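Local coordinates for protein-tyrosine-phosphatase (Chaetomium thermophilum var. thermophilum DSM 1495, PDB 5M43), which forms the phosphatase domain of Yvh1, a protein linked to ribosome assembly, and probably removes phosphate from tyrosine and from serine or threonine residues of proteins, at residues Asp9-Phe13 and Tyr117-Tyr122; Asn21-Lys27 and Asn46-Arg50; Pro72-Arg76 and Cys171-Ser175. One frame throughout, in Å; residues are numbered along the deposited sequence.

Interaction 1 (Asp9-Phe13 and Tyr117-Tyr122); sequences DDELF and YLLWKY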
ATOM      1  N   ASP A   9       4.604 -10.888   7.627  1.00 22.43           N
ATOM      2  CA  ASP A   9       4.205 -12.158   7.042  1.00 23.73           C
ATOM      3  C   ASP A   9       3.462 -12.017   5.720  1.00 24.95           C
ATOM      4  O   ASP A   9       3.098 -13.031   5.137  1.00 31.18           O
ATOM      5  CB  ASP A   9       3.338 -12.913   8.045  1.00 28.09           C
ATOM      6  CG  ASP A   9       4.107 -13.266   9.282  1.00 38.06           C
ATOM      7  OD1 ASP A   9       5.325 -13.525   9.144  1.00 39.86           O
ATOM      8  OD2 ASP A   9       3.501 -13.341  10.381  1.00 47.65           O
ATOM      9  N   ASP A  10       3.205 -10.824   5.232  1.00 21.47           N
ATOM     10  CA  ASP A  10       2.422 -10.672   4.019  1.00 20.16           C
ATOM     11  C   ASP A  10       3.348 -10.556   2.830  1.00 20.86           C
ATOM     12  O   ASP A  10       4.332  -9.812   2.876  1.00 21.86           O
ATOM     13  CB  ASP A  10       1.564  -9.375   4.077  1.00 20.29           C
ATOM     14  CG  ASP A  10       0.598  -9.365   5.266  1.00 26.37           C
ATOM     15  OD1 ASP A  10      -0.114 -10.377   5.472  1.00 28.61           O
ATOM     16  OD2 ASP A  10       0.634  -8.371   6.011  1.00 27.31           O
ATOM     17  N   GLU A  11       2.932 -11.125   1.707  1.00 20.66           N
ATOM     18  CA  GLU A  11       3.734 -10.967   0.484  1.00 19.61           C
ATOM     19  C   GLU A  11       3.263  -9.698  -0.216  1.00 19.81           C
ATOM     20  O   GLU A  11       2.559  -9.701  -1.239  1.00 20.23           O
ATOM     21  CB  GLU A  11       3.624 -12.187  -0.420  1.00 23.29           C
ATOM     22  CG  GLU A  11       4.193 -13.517   0.217  1.00 23.74           C
ATOM     23  CD  GLU A  11       5.685 -13.327   0.595  1.00 23.11           C
ATOM     24  OE1 GLU A  11       6.103 -13.821   1.649  1.00 31.89           O
ATOM     25  OE2 GLU A  11       6.411 -12.667  -0.126  1.00 27.68           O
ATOM     26  N   LEU A  12       3.745  -8.587   0.323  1.00 18.44           N
ATOM     27  CA  LEU A  12       3.313  -7.238   0.006  1.00 17.70           C
ATOM     28  C   LEU A  12       4.579  -6.479  -0.390  1.00 16.96           C
ATOM     29  O   LEU A  12       5.546  -6.452   0.392  1.00 18.27           O
ATOM     30  CB  LEU A  12       2.667  -6.639   1.245  1.00 17.29           C
ATOM     31  CG  LEU A  12       2.233  -5.158   1.130  1.00 17.84           C
ATOM     32  CD1 LEU A  12       1.212  -5.039  -0.020  1.00 19.40           C
ATOM     33  CD2 LEU A  12       1.596  -4.727   2.445  1.00 18.93           C
ATOM     34  N   PHE A  13       4.511  -5.793  -1.539  1.00 14.55           N
ATOM     35  CA  PHE A  13       5.672  -5.110  -2.116  1.00 15.79           C
ATOM     36  C   PHE A  13       5.332  -3.672  -2.408  1.00 16.43           C
ATOM     37  O   PHE A  13       4.172  -3.324  -2.645  1.00 18.72           O
ATOM     38  CB  PHE A  13       6.114  -5.799  -3.438  1.00 19.77           C
ATOM     39  CG  PHE A  13       6.744  -7.155  -3.211  1.00 18.01           C
ATOM     40  CD1 PHE A  13       5.972  -8.298  -2.903  1.00 18.83           C
ATOM     41  CD2 PHE A  13       8.143  -7.295  -3.284  1.00 20.59           C
ATOM     42  CE1 PHE A  13       6.566  -9.554  -2.666  1.00 21.98           C
ATOM     43  CE2 PHE A  13       8.737  -8.576  -3.042  1.00 20.88           C
ATOM     44  CZ  PHE A  13       7.969  -9.657  -2.735  1.00 21.42           C
ATOM     45  N   TYR A 117      -3.073   0.130   5.152  1.00 18.66           N
ATOM     46  CA  TYR A 117      -3.336  -1.293   5.317  1.00 19.71           C
ATOM     47  C   TYR A 117      -2.707  -1.809   6.605  1.00 20.00           C
ATOM     48  O   TYR A 117      -3.357  -2.553   7.364  1.00 19.92           O
ATOM     49  CB  TYR A 117      -2.810  -2.013   4.077  1.00 17.58           C
ATOM     50  CG  TYR A 117      -2.691  -3.519   4.307  1.00 18.17           C
ATOM     51  CD1 TYR A 117      -3.762  -4.348   4.180  1.00 19.62           C
ATOM     52  CD2 TYR A 117      -1.459  -4.068   4.641  1.00 20.21           C
ATOM     53  CE1 TYR A 117      -3.626  -5.731   4.421  1.00 20.00           C
ATOM     54  CE2 TYR A 117      -1.276  -5.433   4.848  1.00 19.47           C
ATOM     55  CZ  TYR A 117      -2.369  -6.276   4.684  1.00 19.54           C
ATOM     56  OH  TYR A 117      -2.255  -7.632   4.944  1.00 21.28           O
ATOM     57  N   LEU A 118      -1.441  -1.413   6.881  1.00 19.78           N
ATOM     58  CA  LEU A 118      -0.769  -1.926   8.082  1.00 20.06           C
ATOM     59  C   LEU A 118      -1.475  -1.471   9.360  1.00 21.39           C
ATOM     60  O   LEU A 118      -1.593  -2.236  10.330  1.00 22.07           O
ATOM     61  CB  LEU A 118       0.698  -1.480   8.131  1.00 20.39           C
ATOM     62  CG  LEU A 118       1.637  -1.995   7.037  1.00 18.71           C
ATOM     63  CD1 LEU A 118       3.009  -1.307   7.210  1.00 19.80           C
ATOM     64  CD2 LEU A 118       1.780  -3.533   7.280  1.00 20.72           C
ATOM     65  N   LEU A 119      -1.920  -0.203   9.409  1.00 19.23           N
ATOM     66  CA  LEU A 119      -2.650   0.289  10.579  1.00 20.06           C
ATOM     67  C   LEU A 119      -3.974  -0.444  10.764  1.00 20.70           C
ATOM     68  O   LEU A 119      -4.416  -0.707  11.892  1.00 23.48           O
ATOM     69  CB  LEU A 119      -2.948   1.800  10.413  1.00 20.16           C
ATOM     70  CG  LEU A 119      -1.662   2.638  10.427  1.00 21.01           C
ATOM     71  CD1 LEU A 119      -2.092   4.104  10.069  1.00 22.03           C
ATOM     72  CD2 LEU A 119      -1.010   2.602  11.792  1.00 24.52           C
ATOM     73  N   TRP A 120      -4.608  -0.791   9.649  1.00 21.86           N
ATOM     74  CA  TRP A 120      -5.902  -1.482   9.700  1.00 20.96           C
ATOM     75  C   TRP A 120      -5.729  -2.939  10.110  1.00 22.05           C
ATOM     76  O   TRP A 120      -6.552  -3.486  10.862  1.00 24.93           O
ATOM     77  CB  TRP A 120      -6.538  -1.397   8.307  1.00 22.70           C
ATOM     78  CG  TRP A 120      -7.717  -2.280   8.161  1.00 23.11           C
ATOM     79  CD1 TRP A 120      -9.002  -2.018   8.578  1.00 26.33           C
ATOM     80  CD2 TRP A 120      -7.744  -3.599   7.552  1.00 23.97           C
ATOM     81  NE1 TRP A 120      -9.822  -3.121   8.315  1.00 26.22           N
ATOM     82  CE2 TRP A 120      -9.064  -4.082   7.660  1.00 25.07           C
ATOM     83  CE3 TRP A 120      -6.779  -4.410   6.932  1.00 25.43           C
ATOM     84  CZ2 TRP A 120      -9.443  -5.320   7.146  1.00 30.12           C
ATOM     85  CZ3 TRP A 120      -7.166  -5.652   6.437  1.00 26.53           C
ATOM     86  CH2 TRP A 120      -8.483  -6.117   6.576  1.00 26.82           C
ATOM     87  N   LYS A 121      -4.690  -3.566   9.607  1.00 22.52           N
ATOM     88  CA  LYS A 121      -4.506  -5.006   9.872  1.00 23.38           C
ATOM     89  C   LYS A 121      -3.790  -5.283  11.192  1.00 25.03           C
ATOM     90  O   LYS A 121      -4.149  -6.247  11.893  1.00 27.28           O
ATOM     91  CB  LYS A 121      -3.781  -5.665   8.714  1.00 21.17           C
ATOM     92  CG  LYS A 121      -3.630  -7.215   8.990  1.00 24.14           C
ATOM     93  CD  LYS A 121      -3.233  -7.840   7.775  1.00 26.59           C
ATOM     94  CE  LYS A 121      -3.204  -9.374   8.044  1.00 29.78           C
ATOM     95  NZ  LYS A 121      -2.727 -10.118   6.829  1.00 33.79           N
ATOM     96  N   TYR A 122      -2.821  -4.451  11.576  1.00 24.58           N
ATOM     97  CA  TYR A 122      -2.007  -4.679  12.775  1.00 26.12           C
ATOM     98  C   TYR A 122      -2.027  -3.504  13.764  1.00 25.30           C
ATOM     99  O   TYR A 122      -0.972  -2.999  14.185  1.00 26.06           O
ATOM    100  CB  TYR A 122      -0.580  -5.001  12.370  1.00 25.14           C
ATOM    101  CG  TYR A 122      -0.420  -6.077  11.334  1.00 22.88           C
ATOM    102  CD1 TYR A 122      -0.122  -5.741  10.015  1.00 23.68           C
ATOM    103  CD2 TYR A 122      -0.544  -7.419  11.674  1.00 28.14           C
ATOM    104  CE1 TYR A 122       0.061  -6.721   9.040  1.00 25.87           C
ATOM    105  CE2 TYR A 122      -0.369  -8.396  10.713  1.00 29.47           C
ATOM    106  CZ  TYR A 122      -0.074  -8.042   9.402  1.00 29.36           C
ATOM    107  OH  TYR A 122       0.124  -9.055   8.484  1.00 30.11           O
TER
HETATM  108  O   HOH W   1       2.916  -9.580   9.441  1.00 32.80           O

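Interaction 2 (Asn21-Lys27 and Asn46-Arg50); sequences NRARLIK and NEAFR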
ATOM      1  N   ASN A  21       6.807  -1.339 -13.957  1.00 25.24           N
ATOM      2  CA  ASN A  21       6.665  -1.669 -15.362  1.00 26.06           C
ATOM      3  C   ASN A  21       7.616  -2.757 -15.823  1.00 27.94           C
ATOM      4  O   ASN A  21       7.571  -3.125 -17.002  1.00 30.22           O
ATOM      5  CB  ASN A  21       6.915  -0.440 -16.236  1.00 28.69           C
ATOM      6  CG  ASN A  21       5.709   0.372 -16.346  1.00 34.83           C
ATOM      7  OD1 ASN A  21       4.596  -0.091 -16.095  1.00 35.22           O
ATOM      8  ND2 ASN A  21       5.894   1.582 -16.744  1.00 35.15           N
ATOM      9  N   ARG A  22       8.515  -3.214 -14.952  1.00 24.47           N
ATOM     10  CA  ARG A  22       9.551  -4.177 -15.346  1.00 25.65           C
ATOM     11  C   ARG A  22       8.978  -5.604 -15.210  1.00 26.28           C
ATOM     12  O   ARG A  22       8.822  -6.143 -14.096  1.00 24.16           O
ATOM     13  CB  ARG A  22      10.779  -3.976 -14.471  1.00 31.04           C
ATOM     14  CG  ARG A  22      12.073  -4.051 -15.211  1.00 40.89           C
ATOM     15  CD  ARG A  22      13.292  -3.570 -14.376  1.00 42.15           C
ATOM     16  NE  ARG A  22      13.482  -2.124 -14.564  1.00 45.48           N
ATOM     17  CZ  ARG A  22      13.534  -1.215 -13.583  1.00 45.67           C
ATOM     18  NH1 ARG A  22      13.432  -1.560 -12.300  1.00 42.32           N
ATOM     19  NH2 ARG A  22      13.707   0.065 -13.890  1.00 41.58           N
ATOM     20  N   ALA A  23       8.665  -6.224 -16.356  1.00 26.67           N
ATOM     21  CA  ALA A  23       8.151  -7.594 -16.363  1.00 27.59           C
ATOM     22  C   ALA A  23       9.046  -8.536 -15.566  1.00 26.20           C
ATOM     23  O   ALA A  23       8.558  -9.432 -14.874  1.00 24.63           O
ATOM     24  CB  ALA A  23       8.023  -8.101 -17.796  1.00 28.40           C
ATOM     25  N   ARG A  24      10.356  -8.336 -15.654  0.53 24.76           N
ATOM     26  CA  ARG A  24      11.304  -9.202 -14.962  0.53 22.72           C
ATOM     27  C   ARG A  24      11.091  -9.197 -13.456  0.53 21.61           C
ATOM     28  O   ARG A  24      11.230 -10.233 -12.797  0.53 21.93           O
ATOM     29  CB  ARG A  24      12.713  -8.753 -15.310  0.53 22.22           C
ATOM     30  CG  ARG A  24      13.745  -9.770 -14.918  0.53 22.16           C
ATOM     31  CD  ARG A  24      15.155  -9.204 -15.122  0.53 24.86           C
ATOM     32  NE  ARG A  24      15.494  -8.980 -16.509  0.53 24.85           N
ATOM     33  CZ  ARG A  24      15.994  -9.907 -17.330  0.53 30.86           C
ATOM     34  NH1 ARG A  24      16.173 -11.166 -16.926  0.53 30.85           N
ATOM     35  NH2 ARG A  24      16.321  -9.590 -18.570  0.53 33.09           N
ATOM     36  N   LEU A  25      10.761  -8.040 -12.881  1.00 20.79           N
ATOM     37  CA  LEU A  25      10.591  -7.948 -11.438  1.00 19.33           C
ATOM     38  C   LEU A  25       9.234  -8.481 -11.028  1.00 20.48           C
ATOM     39  O   LEU A  25       9.100  -9.060  -9.953  1.00 20.69           O
ATOM     40  CB  LEU A  25      10.732  -6.482 -10.966  1.00 19.63           C
ATOM     41  CG  LEU A  25      12.089  -5.815 -11.297  1.00 20.15           C
ATOM     42  CD1 LEU A  25      12.135  -4.474 -10.568  1.00 22.23           C
ATOM     43  CD2 LEU A  25      13.251  -6.699 -10.871  1.00 23.32           C
ATOM     44  N   ILE A  26       8.192  -8.200 -11.829  1.00 20.49           N
ATOM     45  CA  ILE A  26       6.890  -8.808 -11.560  1.00 22.44           C
ATOM     46  C   ILE A  26       7.036 -10.325 -11.502  1.00 21.75           C
ATOM     47  O   ILE A  26       6.497 -10.988 -10.599  1.00 22.74           O
ATOM     48  CB  ILE A  26       5.919  -8.362 -12.675  1.00 24.89           C
ATOM     49  CG1 ILE A  26       5.753  -6.817 -12.720  1.00 30.76           C
ATOM     50  CG2 ILE A  26       4.640  -9.182 -12.636  1.00 24.48           C
ATOM     51  CD1 ILE A  26       5.627  -6.099 -11.423  1.00 30.14           C
ATOM     52  N   LYS A  27       7.777 -10.902 -12.456  1.00 21.82           N
ATOM     53  CA  LYS A  27       7.947 -12.363 -12.485  1.00 22.38           C
ATOM     54  C   LYS A  27       8.825 -12.838 -11.336  1.00 21.59           C
ATOM     55  O   LYS A  27       8.550 -13.883 -10.738  1.00 22.51           O
ATOM     56  CB  LYS A  27       8.516 -12.821 -13.826  1.00 25.85           C
ATOM     57  CG  LYS A  27       7.473 -12.736 -14.967  1.00 35.48           C
ATOM     58  CD  LYS A  27       8.163 -12.374 -16.286  1.00 44.12           C
ATOM     59  CE  LYS A  27       8.978 -13.529 -16.832  1.00 50.54           C
ATOM     60  NZ  LYS A  27       8.056 -14.702 -17.065  1.00 54.60           N
ATOM     61  N   ASN A  46       2.139  -7.838 -22.661  1.00 46.00           N
ATOM     62  CA  ASN A  46       3.276  -8.535 -22.080  1.00 46.23           C
ATOM     63  C   ASN A  46       2.741  -9.638 -21.181  1.00 46.34           C
ATOM     64  O   ASN A  46       1.955  -9.364 -20.269  1.00 42.31           O
ATOM     65  CB  ASN A  46       4.164  -7.565 -21.301  1.00 44.75           C
ATOM     66  CG  ASN A  46       5.426  -8.214 -20.786  1.00 47.08           C
ATOM     67  OD1 ASN A  46       5.400  -9.310 -20.207  1.00 43.29           O
ATOM     68  ND2 ASN A  46       6.559  -7.543 -21.006  1.00 49.70           N
ATOM     69  N   GLU A  47       3.189 -10.877 -21.437  1.00 47.03           N
ATOM     70  CA  GLU A  47       2.716 -12.048 -20.698  1.00 48.61           C
ATOM     71  C   GLU A  47       2.789 -11.845 -19.195  1.00 43.77           C
ATOM     72  O   GLU A  47       1.953 -12.364 -18.453  1.00 43.94           O
ATOM     73  CB  GLU A  47       3.530 -13.288 -21.104  1.00 55.78           C
ATOM     74  CG  GLU A  47       5.016 -13.257 -20.655  1.00 60.71           C
ATOM     75  CD  GLU A  47       5.280 -13.884 -19.277  1.00 63.14           C
ATOM     76  OE1 GLU A  47       4.331 -14.382 -18.635  1.00 63.44           O
ATOM     77  OE2 GLU A  47       6.456 -13.878 -18.837  1.00 63.93           O
ATOM     78  N   ALA A  48       3.782 -11.099 -18.718  1.00 40.19           N
ATOM     79  CA  ALA A  48       3.929 -10.906 -17.280  1.00 36.20           C
ATOM     80  C   ALA A  48       2.747 -10.151 -16.699  1.00 32.96           C
ATOM     81  O   ALA A  48       2.427 -10.297 -15.509  1.00 34.36           O
ATOM     82  CB  ALA A  48       5.216 -10.128 -16.989  1.00 33.59           C
ATOM     83  N   PHE A  49       2.113  -9.300 -17.497  1.00 34.81           N
ATOM     84  CA  PHE A  49       1.006  -8.488 -16.992  1.00 34.72           C
ATOM     85  C   PHE A  49      -0.360  -8.957 -17.451  1.00 34.78           C
ATOM     86  O   PHE A  49      -1.360  -8.467 -16.925  1.00 35.74           O
ATOM     87  CB  PHE A  49       1.190  -7.015 -17.403  1.00 34.60           C
ATOM     88  CG  PHE A  49       2.443  -6.376 -16.822  1.00 30.50           C
ATOM     89  CD1 PHE A  49       2.409  -5.808 -15.555  1.00 30.09           C
ATOM     90  CD2 PHE A  49       3.652  -6.359 -17.538  1.00 31.12           C
ATOM     91  CE1 PHE A  49       3.559  -5.247 -14.980  1.00 26.47           C
ATOM     92  CE2 PHE A  49       4.804  -5.795 -16.979  1.00 28.92           C
ATOM     93  CZ  PHE A  49       4.764  -5.209 -15.706  1.00 25.39           C
ATOM     94  N   ARG A  50      -0.424  -9.913 -18.385  1.00 37.12           N
ATOM     95  CA  ARG A  50      -1.678 -10.221 -19.066  1.00 42.96           C
ATOM     96  C   ARG A  50      -2.784 -10.602 -18.087  1.00 41.83           C
ATOM     97  O   ARG A  50      -3.955 -10.229 -18.286  1.00 45.23           O
ATOM     98  CB  ARG A  50      -1.451 -11.340 -20.074  1.00 49.19           C
ATOM     99  CG  ARG A  50      -2.733 -12.040 -20.526  1.00 57.20           C
ATOM    100  CD  ARG A  50      -2.485 -12.841 -21.794  1.00 63.33           C
ATOM    101  NE  ARG A  50      -2.192 -11.955 -22.922  1.00 67.72           N
ATOM    102  CZ  ARG A  50      -3.120 -11.309 -23.629  1.00 71.16           C
ATOM    103  NH1 ARG A  50      -4.408 -11.446 -23.333  1.00 72.79           N
ATOM    104  NH2 ARG A  50      -2.765 -10.517 -24.635  1.00 73.13           N
TER

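Interaction 3 (Pro72-Arg76 and Cys171-Ser175); sequences PKIVR and CPADS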
ATOM      1  N   PRO A  72     -10.506   3.051   2.170  1.00 22.77           N
ATOM      2  CA  PRO A  72     -11.236   1.770   2.295  1.00 23.43           C
ATOM      3  C   PRO A  72     -11.036   0.873   1.084  1.00 24.94           C
ATOM      4  O   PRO A  72     -10.734  -0.330   1.233  1.00 25.92           O
ATOM      5  CB  PRO A  72     -12.695   2.222   2.476  1.00 24.13           C
ATOM      6  CG  PRO A  72     -12.593   3.576   3.248  1.00 24.56           C
ATOM      7  CD  PRO A  72     -11.368   4.220   2.490  1.00 23.17           C
ATOM      8  N   LYS A  73     -11.207   1.419  -0.126  1.00 24.95           N
ATOM      9  CA  LYS A  73     -11.034   0.621  -1.338  1.00 24.21           C
ATOM     10  C   LYS A  73      -9.615   0.096  -1.480  1.00 26.60           C
ATOM     11  O   LYS A  73      -9.394  -1.049  -1.926  1.00 26.39           O
ATOM     12  CB  LYS A  73     -11.390   1.483  -2.553  1.00 29.73           C
ATOM     13  CG  LYS A  73     -11.398   0.719  -3.847  1.00 35.48           C
ATOM     14  CD  LYS A  73     -11.832   1.570  -5.065  1.00 41.02           C
ATOM     15  CE  LYS A  73     -12.141   0.662  -6.288  1.00 44.21           C
ATOM     16  NZ  LYS A  73     -12.749   1.371  -7.462  1.00 47.71           N
ATOM     17  N   ILE A  74      -8.638   0.941  -1.149  1.00 22.62           N
ATOM     18  CA  ILE A  74      -7.220   0.551  -1.172  1.00 20.86           C
ATOM     19  C   ILE A  74      -6.958  -0.627  -0.253  1.00 21.54           C
ATOM     20  O   ILE A  74      -6.345  -1.621  -0.659  1.00 22.09           O
ATOM     21  CB  ILE A  74      -6.366   1.762  -0.783  1.00 23.21           C
ATOM     22  CG1 ILE A  74      -6.280   2.630  -2.011  1.00 23.02           C
ATOM     23  CG2 ILE A  74      -4.957   1.302  -0.279  1.00 21.68           C
ATOM     24  CD1 ILE A  74      -5.580   3.994  -1.763  1.00 23.38           C
ATOM     25  N   VAL A  75      -7.373  -0.505   1.004  1.00 20.52           N
ATOM     26  CA  VAL A  75      -7.146  -1.575   1.981  1.00 20.05           C
ATOM     27  C   VAL A  75      -7.864  -2.864   1.575  1.00 21.45           C
ATOM     28  O   VAL A  75      -7.287  -3.964   1.687  1.00 23.44           O
ATOM     29  CB  VAL A  75      -7.552  -1.078   3.383  1.00 24.44           C
ATOM     30  CG1 VAL A  75      -7.553  -2.185   4.411  1.00 28.10           C
ATOM     31  CG2 VAL A  75      -6.606   0.041   3.839  1.00 21.48           C
ATOM     32  N   ARG A  76      -9.117  -2.767   1.114  1.00 22.89           N
ATOM     33  CA  ARG A  76      -9.839  -3.956   0.634  1.00 22.38           C
ATOM     34  C   ARG A  76      -9.120  -4.613  -0.550  1.00 23.22           C
ATOM     35  O   ARG A  76      -9.039  -5.852  -0.624  1.00 23.59           O
ATOM     36  CB  ARG A  76     -11.287  -3.603   0.279  1.00 23.37           C
ATOM     37  CG  ARG A  76     -12.127  -3.295   1.528  1.00 28.40           C
ATOM     38  CD  ARG A  76     -13.618  -3.258   1.194  1.00 34.66           C
ATOM     39  NE  ARG A  76     -13.874  -2.245   0.180  1.00 39.62           N
ATOM     40  CZ  ARG A  76     -14.340  -1.021   0.442  1.00 43.42           C
ATOM     41  NH1 ARG A  76     -14.638  -0.654   1.696  1.00 45.78           N
ATOM     42  NH2 ARG A  76     -14.518  -0.167  -0.564  1.00 40.88           N
ATOM     43  N   CYS A 171      -9.896   3.169  11.272  1.00 24.62           N
ATOM     44  CA  CYS A 171      -9.544   2.478  10.035  1.00 23.86           C
ATOM     45  C   CYS A 171     -10.758   1.782   9.408  1.00 24.02           C
ATOM     46  O   CYS A 171     -10.741   0.556   9.224  1.00 24.07           O
ATOM     47  CB  CYS A 171      -8.397   1.487  10.232  1.00 24.31           C
ATOM     48  SG  CYS A 171      -6.878   2.258  10.902  1.00 26.06           S
ATOM     49  N   PRO A 172     -11.779   2.505   9.054  1.00 24.76           N
ATOM     50  CA  PRO A 172     -13.025   1.834   8.625  1.00 27.30           C
ATOM     51  C   PRO A 172     -12.923   1.358   7.178  1.00 27.80           C
ATOM     52  O   PRO A 172     -13.251   2.111   6.261  1.00 28.99           O
ATOM     53  CB  PRO A 172     -14.090   2.922   8.794  1.00 29.79           C
ATOM     54  CG  PRO A 172     -13.317   4.219   8.570  1.00 29.35           C
ATOM     55  CD  PRO A 172     -11.980   3.972   9.220  1.00 26.54           C
ATOM     56  N   ALA A 173     -12.432   0.121   6.936  1.00 31.94           N
ATOM     57  CA  ALA A 173     -12.321  -0.382   5.565  1.00 36.03           C
ATOM     58  C   ALA A 173     -13.563  -1.149   5.085  1.00 48.49           C
ATOM     59  O   ALA A 173     -13.648  -1.481   3.895  1.00 46.30           O
ATOM     60  CB  ALA A 173     -11.058  -1.236   5.424  1.00 36.60           C
ATOM     61  N   ASP A 174     -14.533  -1.432   5.957  1.00 58.57           N
ATOM     62  CA  ASP A 174     -15.717  -2.168   5.518  1.00 69.31           C
ATOM     63  C   ASP A 174     -16.544  -1.348   4.527  1.00 74.31           C
ATOM     64  O   ASP A 174     -16.645  -0.121   4.635  1.00 75.04           O
ATOM     65  CB  ASP A 174     -16.583  -2.558   6.720  1.00 74.63           C
ATOM     66  CG  ASP A 174     -16.010  -3.728   7.497  1.00 77.37           C
ATOM     67  OD1 ASP A 174     -16.731  -4.737   7.665  1.00 79.79           O
ATOM     68  OD2 ASP A 174     -14.837  -3.640   7.936  1.00 76.56           O
ATOM     69  N   SER A 175     -17.145  -2.044   3.561  1.00 78.40           N
ATOM     70  CA  SER A 175     -17.936  -1.408   2.506  1.00 81.38           C
ATOM     71  C   SER A 175     -19.403  -1.289   2.901  1.00 84.24           C
ATOM     72  O   SER A 175     -20.147  -0.506   2.311  1.00 85.60           O
ATOM     73  CB  SER A 175     -17.814  -2.192   1.196  1.00 81.81           C
ATOM     74  OG  SER A 175     -17.918  -3.586   1.430  1.00 82.09           O
TER
HETATM   75  O   HOH W   2     -16.437   1.516   2.432  1.00 75.26           O

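Interaction 1 (Asp9-Phe13 and Tyr117-Tyr122)
Asp10 reaches across to the end of helix 109-121, where its carboxylate meets Tyr117, Lys121 and Tyr122. Tyr122 OH donates to Asp10 OD2 over 2.6 Å. Lys121 takes the other oxygen, with NZ 3.0 Å from Asp10 OD1 in a salt bridge. Both groups arrive on the syn sides of their oxygens, each 27° out of the carboxylate plane. Tyr117 OH lies 3.2 Å from Asp10 OD2, at most a weak bond, since its proton may go to a different acceptor. OD2 sits at the edge of both tyrosine rings, near their planes, as suits hydroxyls that aim along the ring toward an acceptor.

Lys121 gains its reach by being fully extended, CG lying anti to the backbone N (chi1 -178°). Its CG also covers the centre of one face of the Tyr122 ring, 3.6 Å above the plane, a packing contact that brings the lysine chain alongside the ring. Tyr122 shares a water with Asp9: Asp9 N donates to it, and it donates weakly to the tyrosine OH. Deeper in, Leu12 CD2 packs obliquely on Tyr117 CE2 at 3.8 Å, and Tyr117 rests on Ile78 and Leu82 of helix 71-83.

The contact joins the residues just before strand 12-15 to the C-terminal end of the helix that, in this phosphatase family, follows the cysteine-containing signature loop. One lysine and one hydroxyl, with a second hydroxyl weakly placed, gather on a single carboxylate, a setting that probably favours the charged form of Asp10.

Interaction 2 (Asn21-Lys27 and Asn46-Arg50)
Lys27 and Glu47 form the salt bridge that closes the solvent side of this contact, with NZ donating to Glu47 OE2. The modelled separation of Lys27 NZ and Glu47 OE2, 2.5 Å, is very short, and its exact value is doubtful for two exposed side chains. The glutamate uses the syn lone pair of OE2. The two chains meet at about a right angle, and both bend to do so: Lys27 turns at each torsion beyond chi1, while Glu47 bends at chi2 (91°). The second polar feature lies within 46-50. Asn46, at the N-cap, accepts from Ala48 N through OD1 over 2.8 Å; the bond is nearly straight (159°), and its donor meets a lone pair of OD1 in the carbonyl plane. Asparagine suits this place because its short amide can satisfy an N-H of the first turn.

Beneath the ion pair the backbones come close, since the facing residues are alanines: Ala23 CB touches Ala48 CB at 3.6 Å. Around them Ala23 CB also meets Asn46 ND2 (3.6 Å), and the aliphatic Lys27 CD lies 3.8 Å from Ala48 CB, so the lysine contributes packing as well as charge. Further inward the Phe49 ring wedges toward the start of the other helix. The Ile26 and Phe49 side chains cross at about a right angle, with Ile26 CG1 3.5 Å from Phe49 CE1, and Phe49 CE2 lies 3.8 Å from Ala23 CA.

Phe49 also touches Val42, and Ile26 touches Ile31. This is plain packing on the periphery of the dual specificity phosphatase domain, joining helix 23-29, which precedes strand 33-36, to the short, weakly bonded helix 47-50, which precedes strand 53-56 at one edge of the sheet.

Interaction 3 (Pro72-Arg76 and Cys171-Ser175)
Just after an inverse gamma turn centred on Pro172, Ala173 packs against helix 71-83, meeting Pro72, Val75 and Arg76. The CA atoms of Pro72 and Ala173 come within 4.1 Å of each other, a closeness that suits the small alanine. Pro72 belongs to the first turn of its helix, where the lack of an N-H costs no helical bond; its CG lies 3.4 Å from Pro172 O. Val75 swings CG1 anti to its backbone N (chi1 171°), which puts that methyl 3.8 Å from Ala173 CB.

Arg76 supplies the polar clasp. Its NH1 donates to Ala173 O, modelled at 2.5 Å, so short that the exact length is doubtful. The bond is bent (141°), and the nitrogen stands 40° out of the carbonyl plane, off the lone pairs. A water extends the grip by accepting from Arg76 NH1 and donating to Asp174 O. The guanidinium is sandwiched: Pro72 O lies over the centre of one face, 3.7 Å above the plane, while Ser175 CB covers the opposite face toward the rim. Asp174 and Ser175 are poorly ordered, so that end of the clasp is probably mobile, in contrast with the buried Ala173.

Two tryptophans back the contact. Trp120 of helix 109-121 touches Val75, Cys171 and Ala173, while Trp166 of helix 157-168 touches Pro72, Val75, Cys171 and Pro172, so the tail lies where these helices meet the beginning of helix 71-83.

How the interactions relate
Interactions 1 and 3 adjoin, their centres about 13 Å apart, and they share Trp120 of helix 109-121. Along the chain their segments alternate, so together they tie the early residues 9-13, helix 71-83, helix 109-121 and the final tail into one block. Interaction 2 is nested inside the loop that interaction 1 closes, with centres about 23 Å apart, and comes before interaction 3, about 27 Å away centre to centre. It joins peripheral helices linked to strands 33-36 and 53-56. The mixed sheet, in the order 12-15, 99-102, 33-36, 53-56, spans the distance between the helical block and this outlying corner of the phosphatase domain.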